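Local coordinates for isoflavone reductase (Medicago sativa, PDB 2GAS), which reduces isoflavones with NADPH to chiral isoflavanones on the route to the pterocarpan phytoalexin medicarpin, at residues P28-V33 / G56-E61; T69-I74 / I96-E101; Y158-L163 / D300-Q305; N183-Y188 / K218-Q223. All coordinates share one frame; numbering follows the deposited sequence.

Contact 1 (P28-V33 / G56-E61); sequences PTYALV and GVILLE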
loop_
_atom_site.group_PDB
_atom_site.type_symbol
_atom_site.label_atom_id
_atom_site.label_comp_id
_atom_site.label_asym_id
_atom_site.label_seq_id
_atom_site.Cartn_x
_atom_site.Cartn_y
_atom_site.Cartn_z
ATOM N N PRO A 28 -8.817 5.381 -19.360
ATOM C CA PRO A 28 -10.236 5.640 -19.106
ATOM C C PRO A 28 -10.323 5.140 -17.662
ATOM O O PRO A 28 -9.949 3.996 -17.379
ATOM C CB PRO A 28 -10.935 4.699 -20.081
ATOM C CG PRO A 28 -9.993 4.671 -21.241
ATOM C CD PRO A 28 -8.637 4.551 -20.567
ATOM N N THR A 29 -10.794 5.986 -16.757
ATOM C CA THR A 29 -10.838 5.632 -15.344
ATOM C C THR A 29 -12.240 5.498 -14.777
ATOM O O THR A 29 -13.083 6.369 -14.980
ATOM C CB THR A 29 -10.030 6.680 -14.551
ATOM O OG1 THR A 29 -8.736 6.816 -15.154
ATOM C CG2 THR A 29 -9.856 6.260 -13.106
ATOM N N TYR A 30 -12.473 4.397 -14.065
ATOM C CA TYR A 30 -13.767 4.096 -13.461
ATOM C C TYR A 30 -13.619 3.890 -11.957
ATOM O O TYR A 30 -12.605 3.370 -11.498
ATOM C CB TYR A 30 -14.346 2.817 -14.079
ATOM C CG TYR A 30 -14.557 2.868 -15.577
ATOM C CD1 TYR A 30 -13.477 2.926 -16.459
ATOM C CD2 TYR A 30 -15.843 2.857 -16.111
ATOM C CE1 TYR A 30 -13.676 2.975 -17.841
ATOM C CE2 TYR A 30 -16.053 2.907 -17.487
ATOM C CZ TYR A 30 -14.969 2.968 -18.345
ATOM O OH TYR A 30 -15.183 3.036 -19.703
ATOM N N ALA A 31 -14.626 4.304 -11.194
ATOM C CA ALA A 31 -14.599 4.135 -9.744
ATOM C C ALA A 31 -15.914 3.508 -9.288
ATOM O O ALA A 31 -16.987 3.968 -9.671
ATOM C CB ALA A 31 -14.395 5.484 -9.054
ATOM N N LEU A 32 -15.828 2.448 -8.489
ATOM C CA LEU A 32 -17.033 1.791 -7.988
ATOM C C LEU A 32 -17.499 2.531 -6.746
ATOM O O LEU A 32 -16.768 2.630 -5.755
ATOM C CB LEU A 32 -16.753 0.332 -7.630
ATOM C CG LEU A 32 -17.995 -0.514 -7.325
ATOM C CD1 LEU A 32 -18.755 -0.798 -8.622
ATOM C CD2 LEU A 32 -17.570 -1.817 -6.674
ATOM N N VAL A 33 -18.714 3.062 -6.807
ATOM C CA VAL A 33 -19.272 3.806 -5.689
ATOM C C VAL A 33 -20.739 3.471 -5.478
ATOM O O VAL A 33 -21.475 3.216 -6.433
ATOM C CB VAL A 33 -19.153 5.330 -5.916
ATOM C CG1 VAL A 33 -17.691 5.756 -5.876
ATOM C CG2 VAL A 33 -19.770 5.701 -7.248
ATOM N N GLY A 56 -13.335 13.521 -15.316
ATOM C CA GLY A 56 -13.748 12.540 -16.299
ATOM C C GLY A 56 -13.828 11.114 -15.787
ATOM O O GLY A 56 -14.026 10.186 -16.570
ATOM N N VAL A 57 -13.665 10.923 -14.483
ATOM C CA VAL A 57 -13.772 9.579 -13.925
ATOM C C VAL A 57 -15.221 9.149 -14.086
ATOM O O VAL A 57 -16.138 9.929 -13.822
ATOM C CB VAL A 57 -13.413 9.544 -12.419
ATOM C CG1 VAL A 57 -13.668 8.151 -11.850
ATOM C CG2 VAL A 57 -11.954 9.919 -12.223
ATOM N N ILE A 58 -15.420 7.913 -14.534
ATOM C CA ILE A 58 -16.754 7.355 -14.723
ATOM C C ILE A 58 -17.152 6.588 -13.465
ATOM O O ILE A 58 -16.444 5.681 -13.032
ATOM C CB ILE A 58 -16.797 6.381 -15.932
ATOM C CG1 ILE A 58 -16.608 7.152 -17.243
ATOM C CG2 ILE A 58 -18.117 5.636 -15.959
ATOM C CD1 ILE A 58 -15.252 7.778 -17.408
ATOM N N LEU A 59 -18.282 6.958 -12.873
ATOM C CA LEU A 59 -18.744 6.288 -11.666
ATOM C C LEU A 59 -19.653 5.122 -12.004
ATOM O O LEU A 59 -20.673 5.298 -12.672
ATOM C CB LEU A 59 -19.518 7.259 -10.773
ATOM C CG LEU A 59 -18.803 8.540 -10.359
ATOM C CD1 LEU A 59 -19.719 9.341 -9.447
ATOM C CD2 LEU A 59 -17.494 8.197 -9.655
ATOM N N LEU A 60 -19.281 3.934 -11.543
ATOM C CA LEU A 60 -20.088 2.744 -11.765
ATOM C C LEU A 60 -20.757 2.436 -10.430
ATOM O O LEU A 60 -20.091 2.351 -9.397
ATOM C CB LEU A 60 -19.211 1.571 -12.216
ATOM C CG LEU A 60 -18.527 1.735 -13.579
ATOM C CD1 LEU A 60 -17.759 0.467 -13.920
ATOM C CD2 LEU A 60 -19.568 2.020 -14.654
ATOM N N GLU A 61 -22.077 2.286 -10.448
ATOM C CA GLU A 61 -22.821 2.027 -9.224
ATOM C C GLU A 61 -22.751 0.565 -8.807
ATOM O O GLU A 61 -23.050 -0.331 -9.596
ATOM C CB GLU A 61 -24.283 2.446 -9.398
ATOM C CG GLU A 61 -25.042 2.580 -8.085
ATOM C CD GLU A 61 -26.483 3.011 -8.281
ATOM O OE1 GLU A 61 -26.724 3.968 -9.048
ATOM O OE2 GLU A 61 -27.375 2.398 -7.657
HETATM O O HOH W 1 -12.069 8.316 -17.636
#
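Tyr30 and Ile58 stand side by side on one face of two parallel strands and point the same way, the tyrosine CD2 lying 3.6 Å from Ile58 CG2. Tyr30 CG is anti to the carbonyl carbon (chi1 -59°), while Ile58 presents CG2, the branch anti to its backbone N. The ring's CD2 also meets Leu60 CD1, at 3.8 Å. An alanine here lacks the ring that touches Ile58 CG2 and Leu60 CD1, and would probably loosen the packing of this face. The other face carries Ala31, Val33 and Leu59: Val33 CG2, in the crowded position between N and C, crosses obliquely to Leu59 CB at 3.9 Å, and Ala31 CB touches Val57 CG1. Helix 42-54 packs on this side through Ile49, as befits a beta-alpha-beta crossover in the Rossmann fold. Four backbone bonds tie the pair, the straightest from Ile58 N to Thr29 O (2.8 Å, 174°). At the Thr29 end of the ladder, water 1 accepts from Thr29 N and donates to Gly56 O. Peptide hydrogen bonds along the seam and apolar contacts on both faces thus hold the strands together; the Thr29 hydroxyl bonds to Ser22 instead.

Contact 2 (T69-I74 / I96-E101); sequences TLVKAI and IKAIKE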
loop_
_atom_site.group_PDB
_atom_site.type_symbol
_atom_site.label_atom_id
_atom_site.label_comp_id
_atom_site.label_asym_id
_atom_site.label_seq_id
_atom_site.Cartn_x
_atom_site.Cartn_y
_atom_site.Cartn_z
ATOM N N THR A 69 -24.215 -6.167 -9.159
ATOM C CA THR A 69 -23.636 -4.873 -9.491
ATOM C C THR A 69 -22.143 -5.020 -9.762
ATOM O O THR A 69 -21.600 -4.346 -10.632
ATOM C CB THR A 69 -23.835 -3.860 -8.350
ATOM O OG1 THR A 69 -23.103 -4.286 -7.197
ATOM C CG2 THR A 69 -25.310 -3.747 -7.993
ATOM N N LEU A 70 -21.490 -5.902 -9.012
ATOM C CA LEU A 70 -20.058 -6.142 -9.174
ATOM C C LEU A 70 -19.739 -6.671 -10.568
ATOM O O LEU A 70 -18.882 -6.129 -11.266
ATOM C CB LEU A 70 -19.567 -7.149 -8.135
ATOM C CG LEU A 70 -18.624 -6.651 -7.041
ATOM C CD1 LEU A 70 -18.158 -7.841 -6.221
ATOM C CD2 LEU A 70 -17.427 -5.934 -7.661
ATOM N N VAL A 71 -20.426 -7.740 -10.965
ATOM C CA VAL A 71 -20.211 -8.330 -12.279
ATOM C C VAL A 71 -20.499 -7.312 -13.379
ATOM O O VAL A 71 -19.736 -7.194 -14.333
ATOM C CB VAL A 71 -21.113 -9.567 -12.498
ATOM C CG1 VAL A 71 -20.956 -10.081 -13.919
ATOM C CG2 VAL A 71 -20.760 -10.656 -11.495
ATOM N N LYS A 72 -21.594 -6.571 -13.236
ATOM C CA LYS A 72 -21.972 -5.570 -14.231
ATOM C C LYS A 72 -20.912 -4.491 -14.409
ATOM O O LYS A 72 -20.651 -4.044 -15.526
ATOM C CB LYS A 72 -23.304 -4.915 -13.847
ATOM C CG LYS A 72 -23.772 -3.854 -14.836
ATOM C CD LYS A 72 -25.076 -3.207 -14.390
ATOM C CE LYS A 72 -25.529 -2.140 -15.381
ATOM N NZ LYS A 72 -24.540 -1.027 -15.521
ATOM N N ALA A 73 -20.302 -4.075 -13.303
ATOM C CA ALA A 73 -19.273 -3.046 -13.343
ATOM C C ALA A 73 -17.996 -3.588 -13.972
ATOM O O ALA A 73 -17.407 -2.960 -14.850
ATOM C CB ALA A 73 -18.983 -2.544 -11.931
ATOM N N ILE A 74 -17.579 -4.765 -13.517
ATOM C CA ILE A 74 -16.360 -5.393 -14.011
ATOM C C ILE A 74 -16.396 -5.699 -15.509
ATOM O O ILE A 74 -15.369 -5.627 -16.186
ATOM C CB ILE A 74 -16.060 -6.681 -13.208
ATOM C CG1 ILE A 74 -15.749 -6.311 -11.754
ATOM C CG2 ILE A 74 -14.897 -7.433 -13.828
ATOM C CD1 ILE A 74 -15.549 -7.501 -10.833
ATOM N N ILE A 96 -13.351 -11.907 -6.576
ATOM C CA ILE A 96 -12.808 -12.913 -7.482
ATOM C C ILE A 96 -13.944 -13.693 -8.146
ATOM O O ILE A 96 -13.873 -14.019 -9.333
ATOM C CB ILE A 96 -11.861 -13.884 -6.726
ATOM C CG1 ILE A 96 -10.608 -13.130 -6.272
ATOM C CG2 ILE A 96 -11.461 -15.047 -7.625
ATOM C CD1 ILE A 96 -9.812 -12.548 -7.416
ATOM N N LYS A 97 -14.989 -13.983 -7.380
ATOM C CA LYS A 97 -16.135 -14.705 -7.926
ATOM C C LYS A 97 -16.738 -13.877 -9.056
ATOM O O LYS A 97 -17.054 -14.406 -10.125
ATOM C CB LYS A 97 -17.189 -14.948 -6.842
ATOM C CG LYS A 97 -18.413 -15.715 -7.329
ATOM C CD LYS A 97 -19.423 -15.905 -6.206
ATOM C CE LYS A 97 -20.631 -16.713 -6.672
ATOM N NZ LYS A 97 -21.347 -16.077 -7.810
ATOM N N ALA A 98 -16.884 -12.574 -8.826
ATOM C CA ALA A 98 -17.448 -11.689 -9.839
ATOM C C ALA A 98 -16.532 -11.586 -11.059
ATOM O O ALA A 98 -17.003 -11.534 -12.192
ATOM C CB ALA A 98 -17.707 -10.296 -9.247
ATOM N N ILE A 99 -15.222 -11.548 -10.825
ATOM C CA ILE A 99 -14.244 -11.470 -11.912
ATOM C C ILE A 99 -14.346 -12.705 -12.808
ATOM O O ILE A 99 -14.351 -12.602 -14.038
ATOM C CB ILE A 99 -12.799 -11.380 -11.350
ATOM C CG1 ILE A 99 -12.586 -10.017 -10.699
ATOM C CG2 ILE A 99 -11.778 -11.627 -12.456
ATOM C CD1 ILE A 99 -12.685 -8.862 -11.652
ATOM N N LYS A 100 -14.432 -13.874 -12.182
ATOM C CA LYS A 100 -14.535 -15.129 -12.919
ATOM C C LYS A 100 -15.786 -15.163 -13.790
ATOM O O LYS A 100 -15.744 -15.629 -14.929
ATOM C CB LYS A 100 -14.555 -16.311 -11.945
ATOM C CG LYS A 100 -13.272 -16.484 -11.139
ATOM C CD LYS A 100 -12.095 -16.886 -12.023
ATOM C CE LYS A 100 -12.305 -18.269 -12.625
ATOM N NZ LYS A 100 -11.176 -18.678 -13.501
ATOM N N GLU A 101 -16.900 -14.673 -13.256
ATOM C CA GLU A 101 -18.143 -14.661 -14.016
ATOM C C GLU A 101 -18.059 -13.684 -15.185
ATOM O O GLU A 101 -18.525 -13.983 -16.279
ATOM C CB GLU A 101 -19.326 -14.289 -13.122
ATOM C CG GLU A 101 -20.668 -14.443 -13.826
ATOM C CD GLU A 101 -21.847 -14.138 -12.926
ATOM O OE1 GLU A 101 -21.878 -14.665 -11.795
ATOM O OE2 GLU A 101 -22.746 -13.384 -13.353
#
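Helices 67-74 and 92-102 belong to the NADP-binding Rossmann domain, where strand 79-82 lies between them in sequence and both pack on it through Val80. Their short segments cross at -52° with axes 8.6 Å apart, a close approach made possible by Ala98, whose small CB points toward the other helix. Three side chains gather round that methyl: Leu70 through CB, Val71 through CG2 at 3.8 Å, and Ile74 through CD1 at 3.9 Å. Ile74 runs extended beyond CG1 (chi2 175°) and crosses Ile99 at about a right angle. Ile99 leaves its helix pointing away, but chi1 and chi2 both near -65° fold its end back, so that its CD1 sits 3.3 Å from Ile74 CD1 and 3.4 Å from Ile74 CG2, tighter than normal van der Waals contact. An alanine at Ile74 lacks CG2 and CD1 and would probably leave Ile99 CD1 poorly packed and Ala98 CB with one neighbour fewer. At the exposed border the extended Glu101 crosses Val71 at about a right angle and brings its carboxylate up against the valine methyls, OE2 lying 3.8 Å from Val71 CG1. No hydrogen bond joins the two segments. The helices are therefore held by dispersion and by burial of branched aliphatic groups, with the closest fit at the Ile74 and Ile99 methyls.

Contact 3 (Y158-L163 / D300-Q305); sequences YFLRNL and DEYLNQ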
loop_
_atom_site.group_PDB
_atom_site.type_symbol
_atom_site.label_atom_id
_atom_site.label_comp_id
_atom_site.label_asym_id
_atom_site.label_seq_id
_atom_site.Cartn_x
_atom_site.Cartn_y
_atom_site.Cartn_z
ATOM N N TYR A 158 2.211 6.894 6.781
ATOM C CA TYR A 158 1.919 5.965 7.864
ATOM C C TYR A 158 3.123 5.607 8.723
ATOM O O TYR A 158 2.994 5.491 9.942
ATOM C CB TYR A 158 1.302 4.684 7.301
ATOM C CG TYR A 158 -0.113 4.874 6.811
ATOM C CD1 TYR A 158 -1.150 5.125 7.709
ATOM C CD2 TYR A 158 -0.414 4.832 5.449
ATOM C CE1 TYR A 158 -2.454 5.332 7.265
ATOM C CE2 TYR A 158 -1.716 5.039 4.993
ATOM C CZ TYR A 158 -2.729 5.288 5.908
ATOM O OH TYR A 158 -4.017 5.501 5.469
ATOM N N PHE A 159 4.286 5.435 8.095
ATOM C CA PHE A 159 5.499 5.060 8.818
ATOM C C PHE A 159 6.474 6.198 9.075
ATOM O O PHE A 159 6.874 6.441 10.213
ATOM C CB PHE A 159 6.272 3.969 8.066
ATOM C CG PHE A 159 5.605 2.623 8.065
ATOM C CD1 PHE A 159 4.532 2.361 7.222
ATOM C CD2 PHE A 159 6.079 1.602 8.887
ATOM C CE1 PHE A 159 3.940 1.100 7.193
ATOM C CE2 PHE A 159 5.493 0.340 8.866
ATOM C CZ PHE A 159 4.422 0.088 8.015
ATOM N N LEU A 160 6.869 6.879 8.007
ATOM C CA LEU A 160 7.841 7.952 8.107
ATOM C C LEU A 160 7.361 9.200 8.827
ATOM O O LEU A 160 8.148 9.868 9.497
ATOM C CB LEU A 160 8.335 8.323 6.705
ATOM C CG LEU A 160 9.617 9.155 6.637
ATOM C CD1 LEU A 160 10.738 8.424 7.374
ATOM C CD2 LEU A 160 10.003 9.391 5.178
ATOM N N ARG A 161 6.074 9.514 8.705
ATOM C CA ARG A 161 5.550 10.715 9.338
ATOM C C ARG A 161 5.876 10.829 10.820
ATOM O O ARG A 161 6.130 11.924 11.315
ATOM C CB ARG A 161 4.040 10.822 9.153
ATOM C CG ARG A 161 3.509 12.113 9.727
ATOM C CD ARG A 161 2.044 12.314 9.456
ATOM N NE ARG A 161 1.589 13.560 10.061
ATOM C CZ ARG A 161 0.380 14.074 9.885
ATOM N NH1 ARG A 161 -0.501 13.446 9.118
ATOM N NH2 ARG A 161 0.053 15.216 10.477
ATOM N N ASN A 162 5.844 9.719 11.545
ATOM C CA ASN A 162 6.172 9.805 12.959
ATOM C C ASN A 162 7.421 9.010 13.298
ATOM O O ASN A 162 7.635 8.642 14.451
ATOM C CB ASN A 162 4.989 9.361 13.828
ATOM C CG ASN A 162 4.594 7.921 13.604
ATOM O OD1 ASN A 162 3.674 7.424 14.259
ATOM N ND2 ASN A 162 5.269 7.243 12.685
ATOM N N LEU A 163 8.259 8.781 12.290
ATOM C CA LEU A 163 9.496 8.028 12.469
ATOM C C LEU A 163 9.258 6.723 13.223
ATOM O O LEU A 163 10.055 6.331 14.085
ATOM C CB LEU A 163 10.533 8.882 13.208
ATOM C CG LEU A 163 11.426 9.790 12.356
ATOM C CD1 LEU A 163 10.597 10.596 11.376
ATOM C CD2 LEU A 163 12.230 10.708 13.272
ATOM N N ASP A 300 13.716 12.609 2.148
ATOM C CA ASP A 300 14.229 13.919 2.533
ATOM C C ASP A 300 13.212 15.009 2.198
ATOM O O ASP A 300 12.909 15.863 3.027
ATOM C CB ASP A 300 15.543 14.204 1.799
ATOM C CG ASP A 300 16.152 15.535 2.193
ATOM O OD1 ASP A 300 16.663 15.645 3.326
ATOM O OD2 ASP A 300 16.111 16.474 1.373
ATOM N N GLU A 301 12.689 14.969 0.977
ATOM C CA GLU A 301 11.698 15.945 0.530
ATOM C C GLU A 301 10.409 15.809 1.335
ATOM O O GLU A 301 9.823 16.806 1.760
ATOM C CB GLU A 301 11.418 15.757 -0.973
ATOM C CG GLU A 301 12.560 16.234 -1.880
ATOM C CD GLU A 301 12.432 15.784 -3.339
ATOM O OE1 GLU A 301 13.188 16.311 -4.187
ATOM O OE2 GLU A 301 11.600 14.904 -3.646
ATOM N N TYR A 302 9.972 14.571 1.561
ATOM C CA TYR A 302 8.754 14.332 2.319
ATOM C C TYR A 302 8.790 14.971 3.709
ATOM O O TYR A 302 7.819 15.584 4.148
ATOM C CB TYR A 302 8.494 12.825 2.473
ATOM C CG TYR A 302 7.342 12.528 3.411
ATOM C CD1 TYR A 302 6.018 12.684 2.995
ATOM C CD2 TYR A 302 7.577 12.191 4.744
ATOM C CE1 TYR A 302 4.962 12.524 3.893
ATOM C CE2 TYR A 302 6.535 12.030 5.643
ATOM C CZ TYR A 302 5.229 12.200 5.216
ATOM O OH TYR A 302 4.202 12.073 6.122
ATOM N N LEU A 303 9.912 14.818 4.400
ATOM C CA LEU A 303 10.048 15.362 5.744
ATOM C C LEU A 303 10.138 16.887 5.821
ATOM O O LEU A 303 9.947 17.466 6.892
ATOM C CB LEU A 303 11.264 14.735 6.430
ATOM C CG LEU A 303 11.116 13.248 6.762
ATOM C CD1 LEU A 303 12.448 12.706 7.245
ATOM C CD2 LEU A 303 10.040 13.053 7.820
ATOM N N ASN A 304 10.420 17.536 4.695
ATOM C CA ASN A 304 10.529 18.990 4.686
ATOM C C ASN A 304 9.271 19.700 5.162
ATOM O O ASN A 304 9.346 20.786 5.734
ATOM C CB ASN A 304 10.896 19.499 3.289
ATOM C CG ASN A 304 12.378 19.389 3.004
ATOM O OD1 ASN A 304 13.204 19.633 3.881
ATOM N ND2 ASN A 304 12.726 19.040 1.769
ATOM N N GLN A 305 8.112 19.097 4.933
ATOM C CA GLN A 305 6.863 19.726 5.345
ATOM C C GLN A 305 6.699 19.826 6.858
ATOM O O GLN A 305 5.887 20.611 7.339
ATOM C CB GLN A 305 5.669 18.974 4.749
ATOM C CG GLN A 305 5.546 17.537 5.214
ATOM C CD GLN A 305 4.378 16.822 4.568
ATOM O OE1 GLN A 305 3.221 17.207 4.750
ATOM N NE2 GLN A 305 4.672 15.774 3.804
#
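Asp300 OD1 is held twice, by a salt bridge to Lys233 NZ and a long, weak ion pair to Lys232 NZ of helix 223-234. Leu160 O takes one hydrogen bond, from Leu163 N at 3.0 Å, across a type I beta turn. Tyr302 O is likewise held once within its own segment: Gln305 NE2 donates at 3.2 Å, in the carbonyl plane and on a lone pair, and the bond lies almost in the plane of the glutamine amide. No hydrogen bond passes between the segments, so the meeting itself is left to side chains. Tyr302 swings toward the other segment with CG anti to its backbone N (chi1 172°). Its ring slides past Leu160 in the opposite direction, and CD2 comes to 3.7 Å from Leu160 CD2. The ring then reaches on to Arg161, where the hydroxyl ends beside the aliphatic base of the side chain, OH lying 3.3 Å from Arg161 CB. From there Arg161 runs extended (chi1 -176°) and carries its guanidinium off to a salt bridge with Asp170. Leu303 crosses Leu160 at about a right angle, its CD2 4.1 Å from Leu160 CG, and the same methyl lies near Leu163 CD1 at 4.4 Å. Val226 adjoins Leu160 and Trp230 adjoins Leu163. Leu163, with positive phi, is the C-prime residue of a Schellman motif closing the weakly bonded helix 156-160, which has a wider pi-type turn: Ala164 N bonds to Phe159 O outside the Leu163-to-Leu160 bond. It is this helix end, with its apolar side chains, that receives helix 299-303 near the C-terminus.

Contact 4 (N183-Y188 / K218-Q223); sequences NVKGAY and KNYLTQ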
loop_
_atom_site.group_PDB
_atom_site.type_symbol
_atom_site.label_atom_id
_atom_site.label_comp_id
_atom_site.label_asym_id
_atom_site.label_seq_id
_atom_site.Cartn_x
_atom_site.Cartn_y
_atom_site.Cartn_z
ATOM N N ASN A 183 19.992 -0.567 12.148
ATOM C CA ASN A 183 20.754 -0.702 10.907
ATOM C C ASN A 183 20.101 -1.643 9.896
ATOM O O ASN A 183 20.784 -2.285 9.093
ATOM C CB ASN A 183 22.181 -1.175 11.217
ATOM C CG ASN A 183 22.943 -0.188 12.088
ATOM O OD1 ASN A 183 23.044 0.991 11.758
ATOM N ND2 ASN A 183 23.478 -0.667 13.206
ATOM N N VAL A 184 18.772 -1.704 9.930
ATOM C CA VAL A 184 18.010 -2.555 9.023
ATOM C C VAL A 184 17.271 -1.681 8.015
ATOM O O VAL A 184 16.485 -0.814 8.391
ATOM C CB VAL A 184 16.987 -3.403 9.801
ATOM C CG1 VAL A 184 16.172 -4.248 8.838
ATOM C CG2 VAL A 184 17.712 -4.288 10.813
ATOM N N LYS A 185 17.531 -1.912 6.735
ATOM C CA LYS A 185 16.903 -1.125 5.683
ATOM C C LYS A 185 15.383 -1.230 5.620
ATOM O O LYS A 185 14.806 -2.307 5.774
ATOM C CB LYS A 185 17.483 -1.516 4.320
ATOM C CG LYS A 185 18.921 -1.076 4.087
ATOM C CD LYS A 185 19.013 0.410 3.796
ATOM C CE LYS A 185 20.443 0.807 3.432
ATOM N NZ LYS A 185 20.565 2.244 3.065
ATOM N N GLY A 186 14.751 -0.082 5.393
ATOM C CA GLY A 186 13.308 -0.006 5.243
ATOM C C GLY A 186 13.087 0.687 3.911
ATOM O O GLY A 186 13.991 1.375 3.437
ATOM N N ALA A 187 11.918 0.510 3.297
ATOM C CA ALA A 187 11.624 1.146 2.006
ATOM C C ALA A 187 10.413 2.059 2.163
ATOM O O ALA A 187 9.344 1.608 2.571
ATOM C CB ALA A 187 11.358 0.075 0.943
ATOM N N TYR A 188 10.588 3.343 1.848
ATOM C CA TYR A 188 9.525 4.335 1.985
ATOM C C TYR A 188 9.082 4.947 0.661
ATOM O O TYR A 188 9.893 5.170 -0.232
ATOM C CB TYR A 188 9.979 5.456 2.924
ATOM C CG TYR A 188 10.411 4.961 4.280
ATOM C CD1 TYR A 188 11.735 4.586 4.515
ATOM C CD2 TYR A 188 9.492 4.821 5.317
ATOM C CE1 TYR A 188 12.133 4.081 5.750
ATOM C CE2 TYR A 188 9.879 4.313 6.560
ATOM C CZ TYR A 188 11.199 3.945 6.766
ATOM O OH TYR A 188 11.585 3.427 7.988
ATOM N N LYS A 218 16.913 6.247 -3.064
ATOM C CA LYS A 218 17.082 7.308 -2.078
ATOM C C LYS A 218 16.155 7.194 -0.877
ATOM O O LYS A 218 16.300 7.941 0.093
ATOM C CB LYS A 218 16.909 8.678 -2.738
ATOM C CG LYS A 218 18.066 9.050 -3.659
ATOM C CD LYS A 218 17.867 10.414 -4.309
ATOM C CE LYS A 218 16.704 10.399 -5.287
ATOM N NZ LYS A 218 16.529 11.714 -5.972
ATOM N N ASN A 219 15.213 6.254 -0.942
ATOM C CA ASN A 219 14.255 6.041 0.144
ATOM C C ASN A 219 14.456 4.692 0.821
ATOM O O ASN A 219 13.628 4.270 1.627
ATOM C CB ASN A 219 12.820 6.130 -0.386
ATOM C CG ASN A 219 12.458 7.523 -0.861
ATOM O OD1 ASN A 219 13.277 8.440 -0.814
ATOM N ND2 ASN A 219 11.223 7.689 -1.322
ATOM N N TYR A 220 15.551 4.020 0.480
ATOM C CA TYR A 220 15.884 2.721 1.059
ATOM C C TYR A 220 16.825 3.113 2.190
ATOM O O TYR A 220 18.022 3.306 1.974
ATOM C CB TYR A 220 16.599 1.872 0.011
ATOM C CG TYR A 220 16.694 0.405 0.348
ATOM C CD1 TYR A 220 15.545 -0.357 0.549
ATOM C CD2 TYR A 220 17.934 -0.229 0.439
ATOM C CE1 TYR A 220 15.628 -1.717 0.831
ATOM C CE2 TYR A 220 18.026 -1.592 0.722
ATOM C CZ TYR A 220 16.868 -2.326 0.916
ATOM O OH TYR A 220 16.949 -3.673 1.189
ATOM N N LEU A 221 16.274 3.226 3.395
ATOM C CA LEU A 221 17.041 3.701 4.539
ATOM C C LEU A 221 16.826 2.940 5.833
ATOM O O LEU A 221 15.721 2.489 6.124
ATOM C CB LEU A 221 16.671 5.162 4.797
ATOM C CG LEU A 221 16.759 6.140 3.623
ATOM C CD1 LEU A 221 15.900 7.365 3.908
ATOM C CD2 LEU A 221 18.208 6.527 3.391
ATOM N N THR A 222 17.889 2.815 6.623
ATOM C CA THR A 222 17.788 2.156 7.921
ATOM C C THR A 222 17.184 3.193 8.866
ATOM O O THR A 222 17.171 4.385 8.552
ATOM C CB THR A 222 19.170 1.765 8.463
ATOM O OG1 THR A 222 19.918 2.955 8.754
ATOM C CG2 THR A 222 19.927 0.935 7.437
ATOM N N GLN A 223 16.689 2.763 10.023
ATOM C CA GLN A 223 16.105 3.726 10.949
ATOM C C GLN A 223 17.159 4.742 11.399
ATOM O O GLN A 223 16.856 5.919 11.609
ATOM C CB GLN A 223 15.497 3.012 12.160
ATOM C CG GLN A 223 14.772 3.953 13.116
ATOM C CD GLN A 223 13.494 4.538 12.533
ATOM O OE1 GLN A 223 13.278 4.523 11.315
ATOM N NE2 GLN A 223 12.644 5.069 13.407
HETATM O O HOH W 2 22.340 2.447 9.634
HETATM O O HOH W 3 16.516 -0.076 11.054
HETATM O O HOH W 4 13.900 2.259 8.230
HETATM O O HOH W 5 10.898 5.808 10.158
#
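Lys185 CB sits over one face of the Tyr220 ring, 3.8 Å from its centroid and offset toward the rim, in a CH-pi contact. The two side chains cross at about a right angle; a bend at chi2 (-75°) takes the chain along the ring, CG 3.5 Å from Tyr220 CE2, to NZ, which donates to Tyr220 O at 3.0 Å from above the carbonyl plane. That ammonium has a stronger partner in Glu225, a salt bridge, and Glu225 also accepts from Thr222 N. Ala187 CB touches the same ring at its edge. Beneath these side chains the antiparallel strands pair Gly186 with Leu221 through two bonds: Gly186 N reaches Leu221 O at 2.8 Å, well above the carbonyl plane, while Leu221 N meets Gly186 O in plane. A CB on Gly186 would be crowded by Tyr188 OH. At one end Tyr188 N bonds to Asn219 O, and Asn219 ND2 returns a bond to Tyr188 O at 3.0 Å; the amide is fixed further by Ala299 N on OD1 and Thr297 O on ND2. Farther out, water 4 lies in the plane of the Tyr188 ring, 2.6 Å from its OH, and donates to Leu221 O. Thr222 takes the N-cap position before helix 223-234, and water 2 links its OG1 to Asn183 OD1. The chemistry is thus mixed: Leu221 O has both a peptide N-H and a water, and the lysine charge is shared between a carboxylate and a carbonyl, which probably keeps it protonated.

Contacts 1 and 2 share the Rossmann half of the chain, their centres 15 Å apart, and strand 58-61 leads directly into helix 67-74. They touch through Leu32 CD1 and Ala73 CB at 3.7 Å. Contacts 3 and 4 form a second pair, 13 Å between centres, stitched by a probable hydrogen bond from Gln223 NE2 to Leu163 O and by Tyr188 packed against Phe159 and Leu160. The pairs are remote: contacts 1 and 3 stay about 17 Å apart at their nearest atoms. Contact 1 borders the inferred NADP site, Ala31 about 4 Å from Pro10 between side chains; in segment 158-163 the Tyr158 side chain touches Ala13 of that site, while the Arg161 side chain stays about 10 Å from that of Ala13.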